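Local coordinates for hypothetical protein (Staphylococcus aureus subsp. aureus, PDB 2IL5) that is of unknown function but belongs to the Activator of Hsp90 ATPase homolog 1-like family, whose Bet v 1-like fold often encloses a ligand pocket, at residues D87-M92 / E107-E112; T49-E54 / V66-N71; E12-E17 / S126-E131. One frame throughout, in Å; residues are numbered along the deposited sequence.

In the fold
All three contacts are antiparallel strand pairings in one seven-stranded sheet, with centres 22 to 26 Å apart. Interaction 1 is a hairpin pairing well inside the strand order, its centre about 12 Å from that of the chain; V90 and F110 touch helix 26-32, while a tyrosine and charged residues line the other face. Interactions 2 and 3 hold the two outermost strands, 50-55 and 12-22. Interaction 2 is a short hairpin with a bulge, fastened by a threonine-aspartate bond. Interaction 3 closes the longest chain excursion, 108 intervening residues, and combines a valine pair with a leucine over a histidine ring. Each contact is only partly buried.

Interaction 1. Residues D87-M92 / E107-E112; sequences DEYVKM and EVEFFE
K91 and E107 meet across the two strands through a salt bridge, K91 NZ lying 2.7 Å from E107 OE2 on the anti lone pair of that oxygen. Their side chains run side by side in the same direction. K91 CG is anti to the backbone N (chi1 -175°), which sets it 3.7 Å from E107 CG. Y89 also lies beside E107, pointing the same way: Y89 OH is 3.5 Å from E107 CG, and the ring plane is turned 64° from the carboxylate. The same Y89 ring brings CD1 to 3.3 Å from V108 O, approaching obliquely. Near the start of the strand E88 OE2 and E109 OE2 come near each other, which probably costs some electrostatic energy.

The other face is apolar. V90 CB touches V108 CG1 at 3.7 Å, and V90 CG2 sits at the edge of the F110 ring, 4.0 Å from F110 CE1. Helix 26-32 covers this side through V29 and Y30, while W33 packs edge-to-face on F110.

Backbone bonds set the register. V90 and V108 form a hydrogen-bonded pair, V90 N to V108 O at 3.0 Å and V108 N to V90 O at 2.8 Å, each donor nearly along the C=O axis. F110 N also donates to E88 O, but there the donor stands well above the carbonyl plane. Y89-E109 and K91-E107 are non-hydrogen-bonded pairs. On the side away from strand 104-112, E88 and Y89 both face V85 of strand 74-85, forming a classic beta bulge against that neighbour. With segment axes 174° apart, the contact itself is an antiparallel beta hairpin in the sheet of a Bet v 1-like fold, one face turned to a helix.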
loop_
_atom_site.group_PDB
_atom_site.type_symbol
_atom_site.label_atom_id
_atom_site.label_comp_id
_atom_site.label_asym_id
_atom_site.label_seq_id
_atom_site.Cartn_x
_atom_site.Cartn_y
_atom_site.Cartn_z
ATOM N N ASP A 87 1.713 -16.196 -4.081
ATOM C CA ASP A 87 0.369 -16.061 -4.678
ATOM C C ASP A 87 -0.704 -15.944 -3.612
ATOM O O ASP A 87 -1.888 -16.066 -3.903
ATOM C CB ASP A 87 0.037 -17.232 -5.652
ATOM C CG ASP A 87 1.010 -17.344 -6.782
ATOM O OD1 ASP A 87 1.681 -16.346 -7.116
ATOM O OD2 ASP A 87 1.101 -18.441 -7.376
ATOM N N GLU A 88 -0.300 -15.688 -2.372
ATOM C CA GLU A 88 -1.219 -15.856 -1.252
ATOM C C GLU A 88 -1.259 -14.673 -0.280
ATOM O O GLU A 88 -2.335 -14.251 0.166
ATOM C CB GLU A 88 -0.880 -17.159 -0.504
ATOM C CG GLU A 88 -1.855 -17.508 0.577
ATOM C CD GLU A 88 -1.503 -18.776 1.353
ATOM O OE1 GLU A 88 -0.783 -19.659 0.807
ATOM O OE2 GLU A 88 -1.981 -18.891 2.512
ATOM N N TYR A 89 -0.103 -14.132 0.071
ATOM C CA TYR A 89 -0.101 -13.220 1.205
ATOM C C TYR A 89 1.120 -12.395 1.256
ATOM O O TYR A 89 2.236 -12.907 1.205
ATOM C CB TYR A 89 -0.308 -13.987 2.526
ATOM C CG TYR A 89 -0.440 -13.154 3.795
ATOM C CD1 TYR A 89 -1.450 -12.201 3.948
ATOM C CD2 TYR A 89 0.416 -13.379 4.882
ATOM C CE1 TYR A 89 -1.571 -11.436 5.140
ATOM C CE2 TYR A 89 0.297 -12.650 6.072
ATOM C CZ TYR A 89 -0.692 -11.684 6.190
ATOM O OH TYR A 89 -0.794 -10.986 7.379
ATOM N N VAL A 90 0.880 -11.096 1.342
ATOM C CA VAL A 90 1.921 -10.135 1.652
ATOM C C VAL A 90 1.558 -9.349 2.945
ATOM O O VAL A 90 0.468 -8.778 3.053
ATOM C CB VAL A 90 2.176 -9.133 0.459
ATOM C CG1 VAL A 90 3.271 -8.136 0.821
ATOM C CG2 VAL A 90 2.540 -9.856 -0.821
ATOM N N LYS A 91 2.456 -9.399 3.925
ATOM C CA LYS A 91 2.486 -8.482 5.073
ATOM C C LYS A 91 3.743 -7.617 4.964
ATOM O O LYS A 91 4.870 -8.125 4.874
ATOM C CB LYS A 91 2.482 -9.222 6.398
ATOM C CG LYS A 91 2.392 -8.341 7.653
ATOM C CD LYS A 91 2.400 -9.291 8.910
ATOM C CE LYS A 91 2.491 -8.593 10.272
ATOM N NZ LYS A 91 1.712 -7.271 10.248
HETATM N N MSE A 92 3.533 -6.308 4.930
HETATM C CA MSE A 92 4.607 -5.379 4.803
HETATM C C MSE A 92 4.350 -4.152 5.690
HETATM O O MSE A 92 3.211 -3.928 6.155
HETATM C CB MSE A 92 4.828 -5.009 3.322
HETATM C CG MSE A 92 3.690 -4.289 2.659
HETATM SE SE MSE A 92 3.817 -4.158 0.765
HETATM C CE MSE A 92 5.437 -3.099 0.697
ATOM N N GLU A 107 -1.563 -5.608 5.273
ATOM C CA GLU A 107 -1.724 -7.074 5.153
ATOM C C GLU A 107 -2.690 -7.313 4.012
ATOM O O GLU A 107 -3.796 -6.808 4.035
ATOM C CB GLU A 107 -2.207 -7.700 6.438
ATOM C CG GLU A 107 -1.224 -7.482 7.583
ATOM C CD GLU A 107 -1.695 -7.924 8.935
ATOM O OE1 GLU A 107 -2.888 -8.246 9.109
ATOM O OE2 GLU A 107 -0.833 -7.986 9.863
ATOM N N VAL A 108 -2.231 -8.017 2.980
ATOM C CA VAL A 108 -3.028 -8.209 1.796
ATOM C C VAL A 108 -3.041 -9.706 1.412
ATOM O O VAL A 108 -2.000 -10.332 1.226
ATOM C CB VAL A 108 -2.608 -7.244 0.610
ATOM C CG1 VAL A 108 -1.184 -7.498 0.172
ATOM C CG2 VAL A 108 -3.597 -7.383 -0.595
ATOM N N GLU A 109 -4.250 -10.267 1.326
ATOM C CA GLU A 109 -4.424 -11.649 0.964
ATOM C C GLU A 109 -5.082 -11.815 -0.418
ATOM O O GLU A 109 -5.997 -11.078 -0.768
ATOM C CB GLU A 109 -5.206 -12.380 2.059
ATOM C CG GLU A 109 -4.719 -13.813 2.236
ATOM C CD GLU A 109 -5.375 -14.570 3.372
ATOM O OE1 GLU A 109 -6.133 -13.977 4.182
ATOM O OE2 GLU A 109 -5.085 -15.785 3.463
ATOM N N PHE A 110 -4.590 -12.810 -1.173
ATOM C CA PHE A 110 -5.049 -13.135 -2.530
ATOM C C PHE A 110 -5.730 -14.519 -2.558
ATOM O O PHE A 110 -5.113 -15.518 -2.190
ATOM C CB PHE A 110 -3.855 -13.093 -3.505
ATOM C CG PHE A 110 -3.000 -11.873 -3.350
ATOM C CD1 PHE A 110 -1.839 -11.910 -2.576
ATOM C CD2 PHE A 110 -3.383 -10.661 -3.918
ATOM C CE1 PHE A 110 -1.059 -10.755 -2.372
ATOM C CE2 PHE A 110 -2.610 -9.515 -3.732
ATOM C CZ PHE A 110 -1.445 -9.561 -2.965
ATOM N N PHE A 111 -7.000 -14.578 -2.941
ATOM C CA PHE A 111 -7.721 -15.846 -3.076
ATOM C C PHE A 111 -8.121 -16.085 -4.516
ATOM O O PHE A 111 -8.563 -15.161 -5.200
ATOM C CB PHE A 111 -8.993 -15.862 -2.223
ATOM C CG PHE A 111 -8.738 -15.793 -0.746
ATOM C CD1 PHE A 111 -8.554 -14.553 -0.113
ATOM C CD2 PHE A 111 -8.701 -16.964 0.024
ATOM C CE1 PHE A 111 -8.314 -14.485 1.258
ATOM C CE2 PHE A 111 -8.479 -16.898 1.418
ATOM C CZ PHE A 111 -8.297 -15.651 2.029
ATOM N N GLU A 112 -7.973 -17.323 -4.978
ATOM C CA GLU A 112 -8.469 -17.711 -6.308
ATOM C C GLU A 112 -9.985 -17.853 -6.257
ATOM O O GLU A 112 -10.524 -18.480 -5.341
ATOM C CB GLU A 112 -7.854 -19.032 -6.737
ATOM C CG GLU A 112 -7.544 -19.143 -8.227
ATOM C CD GLU A 112 -6.477 -20.195 -8.513
ATOM O OE1 GLU A 112 -5.901 -20.717 -7.517
ATOM O OE2 GLU A 112 -6.227 -20.492 -9.720
#

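Interaction 2. Residues T49-E54 / V66-N71; sequences TNKEIE and VDQQRN
V66 meets K51 and E52 together, and it loses more surface to this contact than any other residue of the two segments. Its two methyls divide the work: V66 CG1 lies 3.8 Å from K51 CB, whereas V66 CG2 lies 3.9 Å from E52 CB. The valine and glutamate side chains run side by side, and the glutamate continues to a salt bridge with R64. V66 O is shared as well, taking a 2.8 Å bond from K51 N and a weak one from E52 N, while V66 N donates to E52 O at an N-H...O angle of 176°. That oxygen is gripped a second time by N50 ND2, which comes from well above the carbonyl plane and also bonds T45.

Q68 loses the next largest area to the contact. Q68 N donates to T49 O at 2.8 Å, and Q68 CB rests 3.1 Å from the same oxygen.

T49 adds the polar side-chain link. With OG1 between the backbone N and the carbonyl carbon (chi1 58°), T49 OG1 donates to D67 OD1 at 2.7 Å, meeting the carboxylate on its syn side, 16° from its plane. T45 bonds D67 OD1 too, so the buried aspartate, on strand 62-68, holds both T45 and T49 of the loop before strand 50-55; S46 also bonds the T49 hydroxyl.

Because K51 and E52 both face V66, the register shifts by one after the N50-D67 pair. The result is a classic beta bulge in an antiparallel hairpin, at one of the two outermost strands of the sheet.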
loop_
_atom_site.group_PDB
_atom_site.type_symbol
_atom_site.label_atom_id
_atom_site.label_comp_id
_atom_site.label_asym_id
_atom_site.label_seq_id
_atom_site.Cartn_x
_atom_site.Cartn_y
_atom_site.Cartn_z
ATOM N N THR A 49 6.863 9.541 -12.411
ATOM C CA THR A 49 7.325 10.297 -11.253
ATOM C C THR A 49 8.389 9.555 -10.425
ATOM O O THR A 49 9.066 10.163 -9.583
ATOM C CB THR A 49 6.156 10.731 -10.372
ATOM O OG1 THR A 49 5.417 9.572 -9.934
ATOM C CG2 THR A 49 5.245 11.703 -11.170
ATOM N N ASN A 50 8.556 8.255 -10.662
ATOM C CA ASN A 50 9.552 7.510 -9.896
ATOM C C ASN A 50 10.989 7.992 -10.126
ATOM O O ASN A 50 11.442 8.116 -11.278
ATOM C CB ASN A 50 9.447 6.014 -10.124
ATOM C CG ASN A 50 10.241 5.223 -9.103
ATOM O OD1 ASN A 50 11.157 4.486 -9.475
ATOM N ND2 ASN A 50 9.907 5.381 -7.794
ATOM N N LYS A 51 11.683 8.247 -9.014
ATOM C CA LYS A 51 13.067 8.710 -9.003
ATOM C C LYS A 51 14.010 7.552 -8.736
ATOM O O LYS A 51 14.947 7.310 -9.489
ATOM C CB LYS A 51 13.258 9.722 -7.887
ATOM C CG LYS A 51 12.918 11.114 -8.199
ATOM C CD LYS A 51 13.653 12.022 -7.241
ATOM C CE LYS A 51 15.098 12.288 -7.707
ATOM N NZ LYS A 51 15.190 13.023 -9.029
ATOM N N GLU A 52 13.774 6.873 -7.616
ATOM C CA GLU A 52 14.461 5.625 -7.282
ATOM C C GLU A 52 13.448 4.634 -6.763
ATOM O O GLU A 52 12.510 4.999 -6.049
ATOM C CB GLU A 52 15.492 5.802 -6.163
ATOM C CG GLU A 52 16.551 6.875 -6.323
ATOM C CD GLU A 52 17.387 7.032 -5.038
ATOM O OE1 GLU A 52 17.547 6.032 -4.291
ATOM O OE2 GLU A 52 17.874 8.159 -4.781
ATOM N N ILE A 53 13.674 3.369 -7.100
ATOM C CA ILE A 53 13.092 2.244 -6.380
ATOM C C ILE A 53 14.135 1.126 -6.169
ATOM O O ILE A 53 14.750 0.633 -7.121
ATOM C CB ILE A 53 11.807 1.710 -7.081
ATOM C CG1 ILE A 53 11.248 0.492 -6.324
ATOM C CG2 ILE A 53 12.085 1.443 -8.587
ATOM C CD1 ILE A 53 9.861 0.088 -6.690
ATOM N N GLU A 54 14.298 0.730 -4.906
ATOM C CA GLU A 54 15.025 -0.473 -4.509
ATOM C C GLU A 54 14.021 -1.320 -3.761
ATOM O O GLU A 54 13.278 -0.807 -2.935
ATOM C CB GLU A 54 16.187 -0.137 -3.557
ATOM C CG GLU A 54 17.371 0.595 -4.190
ATOM C CD GLU A 54 18.171 1.432 -3.172
ATOM O OE1 GLU A 54 18.363 2.648 -3.427
ATOM O OE2 GLU A 54 18.603 0.895 -2.123
ATOM N N VAL A 66 11.524 6.470 -3.911
ATOM C CA VAL A 66 11.648 7.931 -3.981
ATOM C C VAL A 66 10.786 8.445 -5.156
ATOM O O VAL A 66 10.987 8.072 -6.303
ATOM C CB VAL A 66 13.119 8.337 -4.148
ATOM C CG1 VAL A 66 13.279 9.820 -4.082
ATOM C CG2 VAL A 66 13.983 7.656 -3.079
ATOM N N ASP A 67 9.791 9.259 -4.842
ATOM C CA ASP A 67 8.796 9.693 -5.804
ATOM C C ASP A 67 8.867 11.209 -5.937
ATOM O O ASP A 67 8.826 11.934 -4.923
ATOM C CB ASP A 67 7.384 9.271 -5.369
ATOM C CG ASP A 67 6.348 9.472 -6.473
ATOM O OD1 ASP A 67 6.511 8.902 -7.578
ATOM O OD2 ASP A 67 5.367 10.199 -6.246
ATOM N N GLN A 68 8.984 11.660 -7.194
ATOM C CA GLN A 68 8.988 13.069 -7.567
ATOM C C GLN A 68 7.625 13.758 -7.408
ATOM O O GLN A 68 6.647 13.398 -8.050
ATOM C CB GLN A 68 9.480 13.212 -9.011
ATOM C CG GLN A 68 9.812 14.646 -9.449
ATOM C CD GLN A 68 10.960 15.228 -8.675
ATOM O OE1 GLN A 68 10.769 16.078 -7.800
ATOM N NE2 GLN A 68 12.162 14.761 -8.973
ATOM N N GLN A 69 7.583 14.761 -6.541
ATOM C CA GLN A 69 6.429 15.646 -6.403
ATOM C C GLN A 69 6.745 16.995 -7.029
ATOM O O GLN A 69 7.823 17.177 -7.571
ATOM C CB GLN A 69 6.107 15.825 -4.915
ATOM C CG GLN A 69 5.860 14.505 -4.169
ATOM C CD GLN A 69 4.456 13.993 -4.414
ATOM O OE1 GLN A 69 4.194 13.292 -5.402
ATOM N NE2 GLN A 69 3.538 14.337 -3.507
ATOM N N ARG A 70 5.811 17.937 -6.930
ATOM C CA ARG A 70 5.958 19.247 -7.549
ATOM C C ARG A 70 7.097 20.098 -6.944
ATOM O O ARG A 70 7.572 19.815 -5.840
ATOM C CB ARG A 70 4.615 20.007 -7.552
ATOM C CG ARG A 70 3.552 19.338 -8.400
ATOM C CD ARG A 70 2.382 20.236 -8.617
ATOM N NE ARG A 70 2.689 21.292 -9.569
ATOM C CZ ARG A 70 2.561 21.202 -10.894
ATOM N NH1 ARG A 70 2.858 22.237 -11.651
ATOM N NH2 ARG A 70 2.141 20.081 -11.467
ATOM N N ASN A 71 7.529 21.118 -7.686
ATOM C CA ASN A 71 8.576 22.051 -7.243
ATOM C C ASN A 71 9.856 21.408 -6.638
ATOM O O ASN A 71 10.401 21.906 -5.652
ATOM C CB ASN A 71 7.998 23.101 -6.282
ATOM C CG ASN A 71 7.001 24.033 -6.949
ATOM O OD1 ASN A 71 7.385 24.991 -7.643
ATOM N ND2 ASN A 71 5.714 23.798 -6.697
#

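Interaction 3. Residues E12-E17 / S126-E131; sequences EHVEVE and SLVEKE
H13 and L127 provide the CH-pi contact, on one face of the sheet. L127 CD2 stands over the centre of the imidazole, 3.9 Å from the H13 ring centroid and 13° off its normal, while L127 CG approaches H13 CE1 at 3.5 Å. As H13-L127 is a non-hydrogen-bonded pair, with CA atoms 4.3 Å apart, these side chains start close together.

Apolar packing occupies the reverse face. V14 CG1 and V128 CG1 are modelled 3.4 Å apart, and the side chains cross at about a right angle; the exact closeness is doubtful, because the V128 side chain is nearly eclipsed (chi1 14°) in the model. K143 and Y146 of helix 136-166 lie against V14.

Three ordinary backbone bonds join the strands. V14 N donates to S126 O at 2.8 Å, S126 N returns a bond to V14 O at 2.9 Å, and V128 N reaches E12 O at 2.8 Å. H13 CA also makes a CH...O contact with S126 O.

The polar side chains find partners elsewhere in the fold: buried S126 OG bonds Y146 and D104, and E12 forms a salt bridge with K143. The segment axes stand 135° apart, so the strands diverge strongly from straight antiparallel. This pairing joins the N-terminal strand to the last strand and sets both beside the long C-terminal helix, an arrangement characteristic of the helix-grip, Bet v 1-like fold.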
loop_
_atom_site.group_PDB
_atom_site.type_symbol
_atom_site.label_atom_id
_atom_site.label_comp_id
_atom_site.label_asym_id
_atom_site.label_seq_id
_atom_site.Cartn_x
_atom_site.Cartn_y
_atom_site.Cartn_z
ATOM N N GLU A 12 -4.535 6.739 18.376
ATOM C CA GLU A 12 -5.358 5.588 17.989
ATOM C C GLU A 12 -5.126 5.308 16.530
ATOM O O GLU A 12 -4.639 6.172 15.806
ATOM C CB GLU A 12 -6.855 5.848 18.209
ATOM C CG GLU A 12 -7.242 6.120 19.635
ATOM C CD GLU A 12 -8.581 6.848 19.757
ATOM O OE1 GLU A 12 -9.368 6.873 18.788
ATOM O OE2 GLU A 12 -8.859 7.396 20.842
ATOM N N HIS A 13 -5.498 4.092 16.123
ATOM C CA HIS A 13 -5.303 3.599 14.786
ATOM C C HIS A 13 -6.505 3.903 13.912
ATOM O O HIS A 13 -7.629 3.850 14.367
ATOM C CB HIS A 13 -5.113 2.080 14.814
ATOM C CG HIS A 13 -3.852 1.631 15.500
ATOM N ND1 HIS A 13 -2.614 1.661 14.887
ATOM C CD2 HIS A 13 -3.649 1.084 16.721
ATOM C CE1 HIS A 13 -1.702 1.190 15.718
ATOM N NE2 HIS A 13 -2.304 0.826 16.834
ATOM N N VAL A 14 -6.274 4.225 12.648
ATOM C CA VAL A 14 -7.314 3.979 11.684
ATOM C C VAL A 14 -6.990 2.692 10.906
ATOM O O VAL A 14 -5.820 2.360 10.679
ATOM C CB VAL A 14 -7.677 5.191 10.781
ATOM C CG1 VAL A 14 -7.927 6.450 11.640
ATOM C CG2 VAL A 14 -6.649 5.445 9.782
ATOM N N GLU A 15 -8.063 2.009 10.508
ATOM C CA GLU A 15 -7.993 0.816 9.748
ATOM C C GLU A 15 -8.765 0.936 8.454
ATOM O O GLU A 15 -9.920 1.348 8.443
ATOM C CB GLU A 15 -8.489 -0.367 10.596
ATOM C CG GLU A 15 -7.606 -0.564 11.802
ATOM C CD GLU A 15 -8.101 -1.604 12.750
ATOM O OE1 GLU A 15 -9.113 -1.370 13.425
ATOM O OE2 GLU A 15 -7.467 -2.676 12.844
ATOM N N VAL A 16 -8.120 0.519 7.371
ATOM C CA VAL A 16 -8.714 0.527 6.057
ATOM C C VAL A 16 -8.859 -0.921 5.586
ATOM O O VAL A 16 -7.933 -1.707 5.668
ATOM C CB VAL A 16 -7.892 1.466 5.079
ATOM C CG1 VAL A 16 -8.297 1.279 3.638
ATOM C CG2 VAL A 16 -8.066 2.968 5.503
ATOM N N GLU A 17 -10.055 -1.267 5.121
ATOM C CA GLU A 17 -10.332 -2.608 4.653
ATOM C C GLU A 17 -10.880 -2.475 3.267
ATOM O O GLU A 17 -11.904 -1.838 3.066
ATOM C CB GLU A 17 -11.332 -3.312 5.568
ATOM C CG GLU A 17 -10.741 -3.659 6.945
ATOM C CD GLU A 17 -11.756 -4.302 7.843
ATOM O OE1 GLU A 17 -12.700 -3.592 8.257
ATOM O OE2 GLU A 17 -11.621 -5.511 8.133
ATOM N N SER A 126 -2.921 2.388 10.487
ATOM C CA SER A 126 -2.049 3.544 10.661
ATOM C C SER A 126 -2.383 4.322 11.918
ATOM O O SER A 126 -3.541 4.566 12.185
ATOM C CB SER A 126 -2.182 4.506 9.478
ATOM O OG SER A 126 -1.266 5.579 9.646
ATOM N N LEU A 127 -1.369 4.718 12.667
ATOM C CA LEU A 127 -1.557 5.459 13.922
ATOM C C LEU A 127 -1.780 6.903 13.639
ATOM O O LEU A 127 -0.966 7.500 12.944
ATOM C CB LEU A 127 -0.301 5.373 14.792
ATOM C CG LEU A 127 -0.374 4.407 15.935
ATOM C CD1 LEU A 127 0.951 4.459 16.623
ATOM C CD2 LEU A 127 -1.491 4.814 16.913
ATOM N N VAL A 128 -2.875 7.473 14.125
ATOM C CA VAL A 128 -3.077 8.926 13.939
ATOM C C VAL A 128 -2.726 9.777 15.201
ATOM O O VAL A 128 -3.076 9.491 16.327
ATOM C CB VAL A 128 -4.333 9.318 13.035
ATOM C CG1 VAL A 128 -5.263 8.148 12.814
ATOM C CG2 VAL A 128 -5.063 10.654 13.460
ATOM N N GLU A 129 -1.908 10.778 14.979
ATOM C CA GLU A 129 -1.405 11.552 16.092
ATOM C C GLU A 129 -2.501 12.478 16.619
ATOM O O GLU A 129 -3.213 13.158 15.846
ATOM C CB GLU A 129 -0.164 12.328 15.695
ATOM C CG GLU A 129 0.891 12.350 16.771
ATOM C CD GLU A 129 1.881 11.188 16.670
ATOM O OE1 GLU A 129 1.433 10.035 16.393
ATOM O OE2 GLU A 129 3.106 11.427 16.883
ATOM N N LYS A 130 -2.634 12.470 17.936
ATOM C CA LYS A 130 -3.573 13.354 18.576
ATOM C C LYS A 130 -2.883 14.691 18.800
ATOM O O LYS A 130 -1.725 14.750 19.187
ATOM C CB LYS A 130 -4.111 12.743 19.866
ATOM C CG LYS A 130 -5.419 13.412 20.333
ATOM C CD LYS A 130 -5.880 12.784 21.616
ATOM C CE LYS A 130 -7.263 13.177 21.870
ATOM N NZ LYS A 130 -7.549 12.714 23.234
ATOM N N GLU A 131 -3.558 15.763 18.432
ATOM C CA GLU A 131 -2.966 17.081 18.596
ATOM C C GLU A 131 -3.229 17.665 19.983
ATOM O O GLU A 131 -4.181 17.306 20.645
ATOM C CB GLU A 131 -3.435 17.971 17.436
ATOM C CG GLU A 131 -2.982 17.377 16.055
ATOM C CD GLU A 131 -3.452 18.166 14.836
ATOM O OE1 GLU A 131 -3.624 17.532 13.757
ATOM O OE2 GLU A 131 -3.660 19.406 14.935
#